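Local coordinates for acetyl-CoA acetyltransferase (Mycobacterium smegmatis, PDB 4EGV), which adopts a thiolase fold as a monomer and probably has acyltransferase activity, at residues P192-N200 with M254-L262. Numbering follows the deposited sequence.
Sequences PVQYGLLEN and MIVDPYPRL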
loop_
_atom_site.group_PDB
_atom_site.type_symbol
_atom_site.label_atom_id
_atom_site.label_comp_id
_atom_site.label_asym_id
_atom_site.label_seq_id
_atom_site.Cartn_x
_atom_site.Cartn_y
_atom_site.Cartn_z
ATOM N N PRO A 192 8.879 1.688 9.259
ATOM C CA PRO A 192 9.040 3.124 9.377
ATOM C C PRO A 192 10.426 3.680 9.180
ATOM O O PRO A 192 10.559 4.703 8.582
ATOM C CB PRO A 192 8.624 3.366 10.811
ATOM C CG PRO A 192 7.708 2.376 11.045
ATOM C CD PRO A 192 8.241 1.174 10.456
ATOM N N VAL A 193 11.413 3.030 9.753
ATOM C CA VAL A 193 12.780 3.396 9.568
ATOM C C VAL A 193 13.206 3.346 8.056
ATOM O O VAL A 193 13.989 4.170 7.571
ATOM C CB VAL A 193 13.656 2.555 10.523
ATOM C CG1 VAL A 193 14.031 1.227 9.915
ATOM C CG2 VAL A 193 14.904 3.296 10.857
ATOM N N GLN A 194 12.656 2.395 7.320
ATOM C CA GLN A 194 12.995 2.214 5.913
ATOM C C GLN A 194 12.305 3.195 5.010
ATOM O O GLN A 194 12.881 3.613 4.024
ATOM C CB GLN A 194 12.658 0.805 5.471
ATOM C CG GLN A 194 13.881 0.003 5.155
ATOM C CD GLN A 194 13.673 -1.480 5.302
ATOM O OE1 GLN A 194 13.179 -1.959 6.334
ATOM N NE2 GLN A 194 14.051 -2.229 4.261
ATOM N N TYR A 195 11.068 3.547 5.355
ATOM C CA TYR A 195 10.341 4.593 4.693
ATOM C C TYR A 195 10.913 5.964 4.943
ATOM O O TYR A 195 10.740 6.850 4.117
ATOM C CB TYR A 195 8.863 4.561 5.071
ATOM C CG TYR A 195 8.050 3.684 4.142
ATOM C CD1 TYR A 195 7.721 4.102 2.844
ATOM C CD2 TYR A 195 7.650 2.412 4.544
ATOM C CE1 TYR A 195 6.990 3.279 2.000
ATOM C CE2 TYR A 195 6.914 1.582 3.707
ATOM C CZ TYR A 195 6.587 2.018 2.451
ATOM O OH TYR A 195 5.890 1.189 1.642
ATOM N N GLY A 196 11.581 6.127 6.082
ATOM C CA GLY A 196 12.269 7.341 6.413
ATOM C C GLY A 196 13.351 7.638 5.419
ATOM O O GLY A 196 13.522 8.794 5.015
ATOM N N LEU A 197 14.090 6.602 5.035
ATOM C CA LEU A 197 15.179 6.736 4.072
ATOM C C LEU A 197 14.684 7.173 2.676
ATOM O O LEU A 197 15.317 7.961 1.980
ATOM C CB LEU A 197 15.957 5.425 3.966
ATOM C CG LEU A 197 16.878 5.081 5.135
ATOM C CD1 LEU A 197 17.133 3.616 5.309
ATOM C CD2 LEU A 197 18.139 5.874 5.106
ATOM N N LEU A 198 13.548 6.636 2.261
ATOM C CA LEU A 198 12.954 6.922 0.970
ATOM C C LEU A 198 12.426 8.308 0.909
ATOM O O LEU A 198 12.537 8.971 -0.059
ATOM C CB LEU A 198 11.787 5.969 0.689
ATOM C CG LEU A 198 11.963 4.657 -0.074
ATOM C CD1 LEU A 198 13.119 3.904 0.369
ATOM C CD2 LEU A 198 10.767 3.836 -0.013
ATOM N N GLU A 199 11.794 8.701 1.980
ATOM C CA GLU A 199 11.294 10.016 2.168
ATOM C C GLU A 199 12.364 11.084 2.240
ATOM O O GLU A 199 12.141 12.124 1.756
ATOM C CB GLU A 199 10.440 10.009 3.400
ATOM C CG GLU A 199 9.408 11.047 3.437
ATOM C CD GLU A 199 8.084 10.634 2.894
ATOM O OE1 GLU A 199 7.612 11.301 1.996
ATOM O OE2 GLU A 199 7.485 9.703 3.388
ATOM N N ASN A 200 13.534 10.806 2.805
ATOM C CA ASN A 200 14.613 11.757 2.832
ATOM C C ASN A 200 15.372 11.773 1.526
ATOM O O ASN A 200 15.940 12.751 1.153
ATOM C CB ASN A 200 15.528 11.488 4.005
ATOM C CG ASN A 200 15.017 12.037 5.260
ATOM O OD1 ASN A 200 14.372 13.020 5.275
ATOM N ND2 ASN A 200 15.300 11.390 6.320
HETATM N N MSE A 254 8.925 13.483 17.627
HETATM C CA MSE A 254 9.709 12.819 16.603
HETATM C C MSE A 254 9.935 11.343 16.965
HETATM O O MSE A 254 10.447 11.057 18.026
HETATM C CB MSE A 254 11.048 13.562 16.412
HETATM C CG MSE A 254 10.946 14.906 15.683
HETATM SE SE MSE A 254 10.162 14.778 13.824
HETATM C CE MSE A 254 11.762 14.184 12.829
ATOM N N ILE A 255 9.528 10.431 16.080
ATOM C CA ILE A 255 9.728 8.973 16.235
ATOM C C ILE A 255 10.911 8.472 15.405
ATOM O O ILE A 255 11.892 8.016 15.929
ATOM C CB ILE A 255 8.456 8.169 15.796
ATOM C CG1 ILE A 255 7.245 8.550 16.639
ATOM C CG2 ILE A 255 8.666 6.624 15.879
ATOM C CD1 ILE A 255 7.086 7.764 17.967
ATOM N N VAL A 256 10.761 8.539 14.095
ATOM C CA VAL A 256 11.786 8.155 13.151
ATOM C C VAL A 256 11.815 9.263 12.080
ATOM O O VAL A 256 10.770 9.669 11.607
ATOM C CB VAL A 256 11.487 6.739 12.564
ATOM C CG1 VAL A 256 12.214 6.519 11.288
ATOM C CG2 VAL A 256 11.822 5.626 13.576
ATOM N N ASP A 257 13.005 9.773 11.757
ATOM C CA ASP A 257 13.138 10.889 10.845
ATOM C C ASP A 257 12.650 10.495 9.465
ATOM O O ASP A 257 13.125 9.525 8.895
ATOM C CB ASP A 257 14.575 11.401 10.766
ATOM C CG ASP A 257 14.648 12.919 10.492
ATOM O OD1 ASP A 257 14.590 13.701 11.472
ATOM O OD2 ASP A 257 14.777 13.330 9.312
ATOM N N PRO A 258 11.754 11.298 8.880
ATOM C CA PRO A 258 11.372 12.649 9.251
ATOM C C PRO A 258 10.015 12.800 9.900
ATOM O O PRO A 258 9.502 13.926 9.947
ATOM C CB PRO A 258 11.346 13.360 7.898
ATOM C CG PRO A 258 10.907 12.329 6.960
ATOM C CD PRO A 258 11.237 10.965 7.554
ATOM N N TYR A 259 9.444 11.696 10.388
ATOM C CA TYR A 259 8.044 11.672 10.857
ATOM C C TYR A 259 7.796 11.928 12.340
ATOM O O TYR A 259 8.389 11.283 13.207
ATOM C CB TYR A 259 7.361 10.360 10.546
ATOM C CG TYR A 259 7.620 9.800 9.195
ATOM C CD1 TYR A 259 7.024 10.364 8.059
ATOM C CD2 TYR A 259 8.434 8.662 9.042
ATOM C CE1 TYR A 259 7.243 9.831 6.797
ATOM C CE2 TYR A 259 8.671 8.130 7.796
ATOM C CZ TYR A 259 8.070 8.718 6.678
ATOM O OH TYR A 259 8.287 8.166 5.456
ATOM N N PRO A 260 6.891 12.879 12.620
ATOM C CA PRO A 260 6.334 13.055 13.959
ATOM C C PRO A 260 5.295 11.998 14.236
ATOM O O PRO A 260 4.679 11.491 13.317
ATOM C CB PRO A 260 5.692 14.435 13.916
ATOM C CG PRO A 260 5.828 14.933 12.509
ATOM C CD PRO A 260 6.415 13.898 11.658
ATOM N N ARG A 261 5.125 11.670 15.509
ATOM C CA ARG A 261 4.181 10.647 15.939
ATOM C C ARG A 261 2.786 10.673 15.309
ATOM O O ARG A 261 2.306 9.635 14.981
ATOM C CB ARG A 261 4.034 10.641 17.451
ATOM C CG ARG A 261 3.677 9.289 18.000
ATOM C CD ARG A 261 3.270 9.363 19.461
ATOM N NE ARG A 261 1.911 8.885 19.646
ATOM C CZ ARG A 261 0.801 9.624 19.735
ATOM N NH1 ARG A 261 0.812 10.953 19.670
ATOM N NH2 ARG A 261 -0.361 9.003 19.892
ATOM N N LEU A 262 2.123 11.824 15.165
ATOM C CA LEU A 262 0.724 11.833 14.695
ATOM C C LEU A 262 0.570 11.409 13.252
ATOM O O LEU A 262 -0.519 11.091 12.804
ATOM C CB LEU A 262 0.049 13.181 14.907
ATOM C CG LEU A 262 -0.241 13.547 16.353
ATOM C CD1 LEU A 262 -1.009 14.827 16.386
ATOM C CD2 LEU A 262 -1.018 12.451 17.061
#
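Tyr259 reaches across and gives its hydroxyl hydrogen to Glu199, OH to OE2 at 2.7 Å, OE2 receiving it on its anti lone pair, away from OE1. Carboxylate and ring stand almost perpendicular, 86° apart. Glu199 gets there with CG anti to its backbone N (chi1 -155°) and a bend at chi2 that brings OE2 into the ring plane at its edge, beside the hydroxyl. Its OE1 is bonded to Tyr213, so both oxygens are held and the group's rotation is probably fixed.

Pro258 folds back on its neighbour, CD lying 3.8 Å above the centre of the Tyr259 ring. Its CG meets Glu199 CG at 4.0 Å, the side chains crossing near a right angle. Gly196 lets the backbones close in, its CA 3.4 Å from Asp257 O in a bent, at most weak CA-H...O contact. One turn earlier on the helix, Val256 CG1 packs against Val193 CA at 3.6 Å.

The motif is a short, weakly bonded hairpin, 254-256 with 259-260, closed by a type VIa turn (cis Asp257-Pro258 peptide) that docks on helix 191-206. C-terminal strand 453-463 borders both, Asn200 ND2 bonding Tyr460 O and Asp257 O accepting from Thr461, while Phe351 of helix 348-357 packs against Glu199.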